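Local coordinates for protein probable transcriptional regulator, AsnC family (PDB 2DJW) that is of unknown function but, as a stand-alone RAM-domain protein of the Lrp/AsnC family, binds zinc and may bind DNA sequence-specifically, at residues A[25-30]-A[49-54]; A[32-35]-A[40-43]; A[36-41]-A[68-73]. All blocks are in the same frame, centred on the assembly; numbering follows the deposited sequence.

All three contacts lie in one RAM domain, whose four-stranded antiparallel sheet runs 28-34, 40-46, 2-10, 66-77. Contact 2 pairs the strands of the hairpin, and contact 3 starts in its turn: Val34 N lies 2.8 Å from Asp39 O, a probable hydrogen bond, and the two centres are about 7 Å apart. Contact 1, about 15 Å from each of the others between centres, lies on the other side of the chain's centre and holds Glu50 and Asp54, which bind zinc in this protein although none is bound to this chain. It meets contact 2 at Leu43, whose N is 2.8 Å from Glu30 O, and contact 3 where Leu52 packs on Thr71 and Leu73.

Contact 1: A[25-30]-A[49-54]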
loop_
_atom_site.group_PDB
_atom_site.type_symbol
_atom_site.label_atom_id
_atom_site.label_comp_id
_atom_site.label_asym_id
_atom_site.label_seq_id
_atom_site.Cartn_x
_atom_site.Cartn_y
_atom_site.Cartn_z
ATOM N N LEU A 25 -18.109 12.615 23.854
ATOM C CA LEU A 25 -16.845 12.635 24.609
ATOM C C LEU A 25 -16.332 14.056 24.852
ATOM O O LEU A 25 -16.168 14.828 23.903
ATOM C CB LEU A 25 -15.753 11.834 23.890
ATOM C CG LEU A 25 -16.076 10.460 23.324
ATOM C CD1 LEU A 25 -14.873 9.916 22.551
ATOM C CD2 LEU A 25 -16.526 9.525 24.441
ATOM N N PRO A 26 -16.038 14.382 26.127
ATOM C CA PRO A 26 -15.733 15.753 26.546
ATOM C C PRO A 26 -14.519 16.363 25.842
ATOM O O PRO A 26 -14.413 17.587 25.766
ATOM C CB PRO A 26 -15.467 15.619 28.057
ATOM C CG PRO A 26 -15.160 14.159 28.290
ATOM C CD PRO A 26 -15.967 13.418 27.253
ATOM N N GLN A 27 -13.616 15.529 25.329
ATOM C CA GLN A 27 -12.390 16.043 24.702
ATOM C C GLN A 27 -12.563 16.416 23.211
ATOM O O GLN A 27 -11.689 17.047 22.613
ATOM C CB GLN A 27 -11.218 15.077 24.912
ATOM C CG GLN A 27 -11.077 14.544 26.335
ATOM C CD GLN A 27 -11.861 13.265 26.583
ATOM O OE1 GLN A 27 -12.772 12.905 25.828
ATOM N NE2 GLN A 27 -11.504 12.563 27.649
ATOM N N VAL A 28 -13.715 16.069 22.637
ATOM C CA VAL A 28 -13.982 16.273 21.211
ATOM C C VAL A 28 -14.625 17.624 20.986
ATOM O O VAL A 28 -15.745 17.863 21.452
ATOM C CB VAL A 28 -14.913 15.159 20.663
ATOM C CG1 VAL A 28 -15.247 15.390 19.197
ATOM C CG2 VAL A 28 -14.292 13.762 20.883
ATOM N N ALA A 29 -13.923 18.502 20.266
ATOM C CA ALA A 29 -14.422 19.847 19.953
ATOM C C ALA A 29 -15.259 19.898 18.675
ATOM O O ALA A 29 -16.143 20.765 18.524
ATOM C CB ALA A 29 -13.269 20.836 19.863
ATOM N N GLU A 30 -14.958 18.996 17.748
ATOM C CA GLU A 30 -15.613 18.947 16.443
ATOM C C GLU A 30 -15.459 17.523 15.957
ATOM O O GLU A 30 -14.435 16.924 16.180
ATOM C CB GLU A 30 -14.954 19.915 15.441
ATOM C CG GLU A 30 -15.120 21.413 15.757
ATOM C CD GLU A 30 -14.312 22.329 14.844
ATOM O OE1 GLU A 30 -14.277 22.080 13.609
ATOM O OE2 GLU A 30 -13.728 23.318 15.372
ATOM N N VAL A 49 -0.814 14.496 26.786
ATOM C CA VAL A 49 -0.787 13.396 25.831
ATOM C C VAL A 49 -1.596 12.236 26.369
ATOM O O VAL A 49 -2.375 11.648 25.636
ATOM C CB VAL A 49 0.637 12.849 25.542
ATOM C CG1 VAL A 49 0.741 12.443 24.083
ATOM C CG2 VAL A 49 1.668 13.867 25.854
ATOM N N GLU A 50 -1.416 11.940 27.658
ATOM C CA GLU A 50 -1.942 10.733 28.278
ATOM C C GLU A 50 -3.457 10.675 28.201
ATOM O O GLU A 50 -4.046 9.596 28.288
ATOM C CB GLU A 50 -1.480 10.620 29.734
ATOM C CG GLU A 50 0.005 10.315 29.921
ATOM C CD GLU A 50 0.877 11.555 29.880
ATOM O OE1 GLU A 50 0.341 12.677 29.736
ATOM O OE2 GLU A 50 2.114 11.412 29.987
ATOM N N GLU A 51 -4.077 11.839 28.014
ATOM C CA GLU A 51 -5.523 11.934 27.906
ATOM C C GLU A 51 -6.050 11.318 26.605
ATOM O O GLU A 51 -7.261 11.081 26.465
ATOM C CB GLU A 51 -6.017 13.380 28.075
ATOM C CG GLU A 51 -7.473 13.404 28.535
ATOM C CD GLU A 51 -8.125 14.761 28.521
ATOM O OE1 GLU A 51 -9.151 14.905 29.201
ATOM O OE2 GLU A 51 -7.649 15.670 27.832
ATOM N N LEU A 52 -5.141 11.053 25.668
ATOM C CA LEU A 52 -5.471 10.303 24.458
ATOM C C LEU A 52 -6.026 8.906 24.761
ATOM O O LEU A 52 -6.839 8.390 24.005
ATOM C CB LEU A 52 -4.240 10.168 23.560
ATOM C CG LEU A 52 -4.078 10.969 22.268
ATOM C CD1 LEU A 52 -2.828 10.502 21.536
ATOM C CD2 LEU A 52 -5.298 10.879 21.356
ATOM N N ASP A 53 -5.553 8.286 25.841
ATOM C CA ASP A 53 -6.083 6.998 26.279
ATOM C C ASP A 53 -7.591 7.089 26.573
ATOM O O ASP A 53 -8.370 6.223 26.151
ATOM C CB ASP A 53 -5.336 6.487 27.514
ATOM C CG ASP A 53 -5.533 4.983 27.741
ATOM O OD1 ASP A 53 -5.231 4.176 26.829
ATOM O OD2 ASP A 53 -5.978 4.605 28.838
ATOM N N ASP A 54 -7.988 8.158 27.265
ATOM C CA ASP A 54 -9.385 8.436 27.558
ATOM C C ASP A 54 -10.265 8.579 26.317
ATOM O O ASP A 54 -11.381 8.052 26.292
ATOM C CB ASP A 54 -9.500 9.677 28.444
ATOM C CG ASP A 54 -8.610 9.598 29.677
ATOM O OD1 ASP A 54 -8.307 8.465 30.133
ATOM O OD2 ASP A 54 -8.194 10.669 30.183
HETATM O O HOH W 1 -13.186 10.476 26.661
#
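Gln27 alone carries the 25-30 side of this contact, reaching Glu51 and Asp54 across a small interface of 138 Å². Its methylene CG rests against the carboxylate of Glu51, 3.5 Å from Glu51 OE1. The amide end passes on to Asp54, where Gln27 NE2 lies 3.6 Å from Asp54 CB; the touching point on the aspartate is thus its methylene carbon. The Gln27 amide is turned steeply to the Glu51 carboxylate, with 78° between the planes, so the two flat groups do not stack. No direct hydrogen bond joins the segments. Instead a water donates to Gln27 OE1 at 2.6 Å and, more weakly, to Asp54 O at 3.0 Å, linking the amide to the helix backbone.

A bend in the Gln27 chain (chi2 89°) lets CG meet the carboxylate while the amide heads for Asp54 and the water. The backbone beneath is fixed by a type I turn from Leu25 to Val28, closed by Val28 N to Leu25 O at 3.0 Å, and by bonding between Gln27 and Arg45 of the adjoining strand. On the other side, the Glu51 chain, extended beyond CG, carries its carboxylate out to Gln27 CG, and Glu51 OE2 accepts a hydrogen bond from Lys47 N, which steadies the carboxylate.

Replacing Gln27 by an alanine removes the amide and CG, and the water is likely to lose its acceptor there while a gap opens beside the Glu51 carboxylate.

Glu50 and Asp54 bind zinc in this protein, although no zinc is bound to this chain. The chemistry implies a light, water-mediated join between the turn leading into strand 28-34 and helix 52-60 at Asp54, one that meets Asp54 through its methylene and backbone carbonyl.

Contact 2: A[32-35]-A[40-43]; sequences YSVT and LVAL
Two backbone hydrogen bonds tie Tyr32 to Val41 and define the register of this hairpin. Tyr32 N donates to Val41 O at 3.0 Å, and Val41 N returns a bond of equal length to Tyr32 O. Tyr32 and Val41 are a hydrogen-bonded antiparallel pair, and Ser33 with Leu40 is the non-hydrogen-bonded pair beside it, with CA atoms 4.7 Å apart.

A CA-H...O contact adds to the polar set: Leu40 CA approaches Tyr32 O at 3.1 Å, so that carbonyl receives both this hydrogen and the amide of Val41.

Apolar packing falls on the face bearing Tyr32 and Val41. There Val34 CG2 meets Val41 CG2 at 3.5 Å, the two side chains crossing at about a right angle; with Val41 CG1 anti to the backbone N (chi1 177°), CG2 is the branch turned to Val34. On the face of Ser33 and Leu40, Leu40 CD2 lies 3.8 Å from Ser33 OG, and Leu40 goes on to pack against Leu18 of helix 15-22.

Further polar needs are met elsewhere: Ser33 OG bonds Tyr78 OH of a neighbouring subunit, and a strand of that subunit extends the sheet beside Tyr32 to Val34. The chemistry implies a join carried by main-chain bonds, with one valine pair packed beside them.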
loop_
_atom_site.group_PDB
_atom_site.type_symbol
_atom_site.label_atom_id
_atom_site.label_comp_id
_atom_site.label_asym_id
_atom_site.label_seq_id
_atom_site.Cartn_x
_atom_site.Cartn_y
_atom_site.Cartn_z
ATOM N N TYR A 32 -16.748 15.078 12.359
ATOM C CA TYR A 32 -17.360 15.210 11.062
ATOM C C TYR A 32 -17.333 13.918 10.313
ATOM O O TYR A 32 -16.440 13.096 10.495
ATOM C CB TYR A 32 -16.614 16.234 10.196
ATOM C CG TYR A 32 -16.544 17.616 10.758
ATOM C CD1 TYR A 32 -17.560 18.530 10.530
ATOM C CD2 TYR A 32 -15.450 18.015 11.513
ATOM C CE1 TYR A 32 -17.499 19.816 11.063
ATOM C CE2 TYR A 32 -15.373 19.288 12.051
ATOM C CZ TYR A 32 -16.400 20.185 11.817
ATOM O OH TYR A 32 -16.322 21.450 12.346
ATOM N N SER A 33 -18.345 13.767 9.465
ATOM C CA SER A 33 -18.308 12.899 8.326
ATOM C C SER A 33 -17.520 13.602 7.246
ATOM O O SER A 33 -17.806 14.774 6.910
ATOM C CB SER A 33 -19.731 12.647 7.829
ATOM O OG SER A 33 -20.233 11.505 8.476
ATOM N N VAL A 34 -16.529 12.889 6.713
ATOM C CA VAL A 34 -15.621 13.438 5.703
ATOM C C VAL A 34 -15.485 12.544 4.472
ATOM O O VAL A 34 -15.725 11.333 4.535
ATOM C CB VAL A 34 -14.167 13.682 6.268
ATOM C CG1 VAL A 34 -14.143 14.824 7.227
ATOM C CG2 VAL A 34 -13.585 12.393 6.906
ATOM N N THR A 35 -15.050 13.149 3.366
ATOM C CA THR A 35 -14.570 12.397 2.187
ATOM C C THR A 35 -13.252 11.739 2.553
ATOM O O THR A 35 -12.635 12.109 3.534
ATOM C CB THR A 35 -14.375 13.320 0.966
ATOM O OG1 THR A 35 -13.360 14.305 1.257
ATOM C CG2 THR A 35 -15.672 14.010 0.618
ATOM N N LEU A 40 -14.977 9.268 9.416
ATOM C CA LEU A 40 -15.113 10.253 10.489
ATOM C C LEU A 40 -13.753 10.828 10.897
ATOM O O LEU A 40 -12.769 10.103 10.941
ATOM C CB LEU A 40 -15.815 9.629 11.728
ATOM C CG LEU A 40 -17.261 9.098 11.624
ATOM C CD1 LEU A 40 -17.607 8.152 12.803
ATOM C CD2 LEU A 40 -18.292 10.236 11.535
ATOM N N VAL A 41 -13.719 12.121 11.215
ATOM C CA VAL A 41 -12.526 12.743 11.801
ATOM C C VAL A 41 -12.969 13.440 13.064
ATOM O O VAL A 41 -13.905 14.248 13.010
ATOM C CB VAL A 41 -11.864 13.828 10.866
ATOM C CG1 VAL A 41 -10.663 14.495 11.555
ATOM C CG2 VAL A 41 -11.423 13.224 9.552
ATOM N N ALA A 42 -12.290 13.162 14.181
ATOM C CA ALA A 42 -12.503 13.960 15.382
ATOM C C ALA A 42 -11.371 14.951 15.665
ATOM O O ALA A 42 -10.222 14.556 15.817
ATOM C CB ALA A 42 -12.752 13.061 16.621
ATOM N N LEU A 43 -11.718 16.230 15.761
ATOM C CA LEU A 43 -10.816 17.242 16.285
ATOM C C LEU A 43 -10.945 17.279 17.814
ATOM O O LEU A 43 -11.967 17.729 18.354
ATOM C CB LEU A 43 -11.133 18.611 15.682
ATOM C CG LEU A 43 -10.342 19.818 16.188
ATOM C CD1 LEU A 43 -8.862 19.668 15.845
ATOM C CD2 LEU A 43 -10.893 21.122 15.600
#

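Contact 3: A[36-41]-A[68-73]; sequences GPYDLV and RTETLL
Tyr38 is the residue of 36-41 that bridges to the strand 68-73, meeting Glu70 and the backbone of Arg68. The turn leading to it begins at Gly36, whose backbone angles would press any CB against Pro37 CD and the preceding carbonyl O. Pro37 follows, and its O is bonded to Arg9 of strand 2-10.

At Tyr38 the side chain turns to the second segment. CG stands anti to the carbonyl carbon (chi1 -73°), which carries the ring across to the far strand. Tyr38 CE1 lies 4.1 Å from Arg68 O, which sits at the ring edge near its plane. Further out, Tyr38 OH rests 3.4 Å from Glu70 CB, and Tyr38 OH and Glu70 OE1 are 3.5 Å apart. The two side chains cross at about a right angle, their ring and carboxylate planes 48° apart. Arg68 CB comes within 4.4 Å of Tyr38 CE1, but the rest of that side chain leads away. Asp39 and Leu40 then form a classic beta bulge opposite Ile8, where the chain enters strand 40-46.

In the sheet, strand 2-10 runs between strands 40-46 and 66-77, so Tyr38 spans it, packing on Leu7 and making a cation-pi contact with Arg9. Thr69 points away from the tyrosine and packs on Val56 of helix 52-60, while Asp39 packs on Val15 of helix 15-22.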
loop_
_atom_site.group_PDB
_atom_site.type_symbol
_atom_site.label_atom_id
_atom_site.label_comp_id
_atom_site.label_asym_id
_atom_site.label_seq_id
_atom_site.Cartn_x
_atom_site.Cartn_y
_atom_site.Cartn_z
ATOM N N GLY A 36 -12.839 10.723 1.814
ATOM C CA GLY A 36 -11.548 10.099 2.090
ATOM C C GLY A 36 -11.602 8.666 2.538
ATOM O O GLY A 36 -12.663 8.029 2.485
ATOM N N PRO A 37 -10.460 8.139 3.011
ATOM C CA PRO A 37 -10.428 6.737 3.407
ATOM C C PRO A 37 -10.936 6.485 4.854
ATOM O O PRO A 37 -11.088 5.330 5.264
ATOM C CB PRO A 37 -8.938 6.374 3.277
ATOM C CG PRO A 37 -8.171 7.692 3.352
ATOM C CD PRO A 37 -9.167 8.823 3.257
ATOM N N TYR A 38 -11.168 7.551 5.616
ATOM C CA TYR A 38 -11.706 7.441 6.975
ATOM C C TYR A 38 -12.987 8.258 6.976
ATOM O O TYR A 38 -12.946 9.441 6.674
ATOM C CB TYR A 38 -10.724 8.002 8.010
ATOM C CG TYR A 38 -9.486 7.137 8.291
ATOM C CD1 TYR A 38 -9.492 6.206 9.332
ATOM C CD2 TYR A 38 -8.285 7.293 7.549
ATOM C CE1 TYR A 38 -8.371 5.425 9.623
ATOM C CE2 TYR A 38 -7.157 6.510 7.824
ATOM C CZ TYR A 38 -7.211 5.582 8.874
ATOM O OH TYR A 38 -6.127 4.786 9.198
ATOM N N ASP A 39 -14.125 7.637 7.293
ATOM C CA ASP A 39 -15.424 8.331 7.235
ATOM C C ASP A 39 -15.608 9.413 8.266
ATOM O O ASP A 39 -16.309 10.369 8.016
ATOM C CB ASP A 39 -16.600 7.332 7.285
ATOM C CG ASP A 39 -16.421 6.210 6.297
ATOM O OD1 ASP A 39 -17.089 6.257 5.233
ATOM O OD2 ASP A 39 -15.557 5.325 6.560
ATOM N N LEU A 40 -14.977 9.268 9.416
ATOM C CA LEU A 40 -15.113 10.253 10.489
ATOM C C LEU A 40 -13.753 10.828 10.897
ATOM O O LEU A 40 -12.769 10.103 10.941
ATOM C CB LEU A 40 -15.815 9.629 11.728
ATOM C CG LEU A 40 -17.261 9.098 11.624
ATOM C CD1 LEU A 40 -17.607 8.152 12.803
ATOM C CD2 LEU A 40 -18.292 10.236 11.535
ATOM N N VAL A 41 -13.719 12.121 11.215
ATOM C CA VAL A 41 -12.526 12.743 11.801
ATOM C C VAL A 41 -12.969 13.440 13.064
ATOM O O VAL A 41 -13.905 14.248 13.010
ATOM C CB VAL A 41 -11.864 13.828 10.866
ATOM C CG1 VAL A 41 -10.663 14.495 11.555
ATOM C CG2 VAL A 41 -11.423 13.224 9.552
ATOM N N ARG A 68 -10.861 0.801 12.225
ATOM C CA ARG A 68 -9.539 1.388 12.443
ATOM C C ARG A 68 -9.649 2.829 12.922
ATOM O O ARG A 68 -10.549 3.575 12.517
ATOM C CB ARG A 68 -8.688 1.361 11.165
ATOM C CG ARG A 68 -8.303 -0.041 10.650
ATOM C CD ARG A 68 -7.130 -0.682 11.418
ATOM N NE ARG A 68 -6.935 -2.060 10.965
ATOM C CZ ARG A 68 -5.946 -2.478 10.168
ATOM N NH1 ARG A 68 -4.996 -1.641 9.739
ATOM N NH2 ARG A 68 -5.887 -3.760 9.813
ATOM N N THR A 69 -8.707 3.199 13.779
ATOM C CA THR A 69 -8.475 4.581 14.190
ATOM C C THR A 69 -7.019 4.978 13.822
ATOM O O THR A 69 -6.088 4.132 13.888
ATOM C CB THR A 69 -8.754 4.738 15.712
ATOM O OG1 THR A 69 -9.274 6.031 15.984
ATOM C CG2 THR A 69 -7.517 4.526 16.550
ATOM N N GLU A 70 -6.820 6.241 13.427
ATOM C CA GLU A 70 -5.458 6.787 13.270
ATOM C C GLU A 70 -5.324 8.204 13.807
ATOM O O GLU A 70 -5.965 9.101 13.319
ATOM C CB GLU A 70 -4.981 6.721 11.813
ATOM C CG GLU A 70 -3.484 6.527 11.699
ATOM C CD GLU A 70 -2.877 7.127 10.439
ATOM O OE1 GLU A 70 -3.544 7.128 9.389
ATOM O OE2 GLU A 70 -1.706 7.572 10.500
ATOM N N THR A 71 -4.492 8.394 14.824
ATOM C CA THR A 71 -4.365 9.684 15.499
ATOM C C THR A 71 -3.147 10.474 15.004
ATOM O O THR A 71 -2.001 9.979 15.036
ATOM C CB THR A 71 -4.304 9.533 17.020
ATOM O OG1 THR A 71 -5.465 8.839 17.465
ATOM C CG2 THR A 71 -4.264 10.900 17.722
ATOM N N LEU A 72 -3.438 11.695 14.548
ATOM C CA LEU A 72 -2.428 12.656 14.104
ATOM C C LEU A 72 -2.280 13.676 15.215
ATOM O O LEU A 72 -3.106 14.574 15.325
ATOM C CB LEU A 72 -2.871 13.341 12.805
ATOM C CG LEU A 72 -2.754 12.655 11.425
ATOM C CD1 LEU A 72 -2.714 11.146 11.394
ATOM C CD2 LEU A 72 -3.788 13.158 10.442
ATOM N N LEU A 73 -1.249 13.536 16.046
ATOM C CA LEU A 73 -1.086 14.431 17.180
ATOM C C LEU A 73 -0.233 15.677 16.887
ATOM O O LEU A 73 0.905 15.582 16.472
ATOM C CB LEU A 73 -0.568 13.673 18.420
ATOM C CG LEU A 73 -0.455 14.561 19.668
ATOM C CD1 LEU A 73 -1.098 13.987 20.884
ATOM C CD2 LEU A 73 1.000 15.030 19.991
#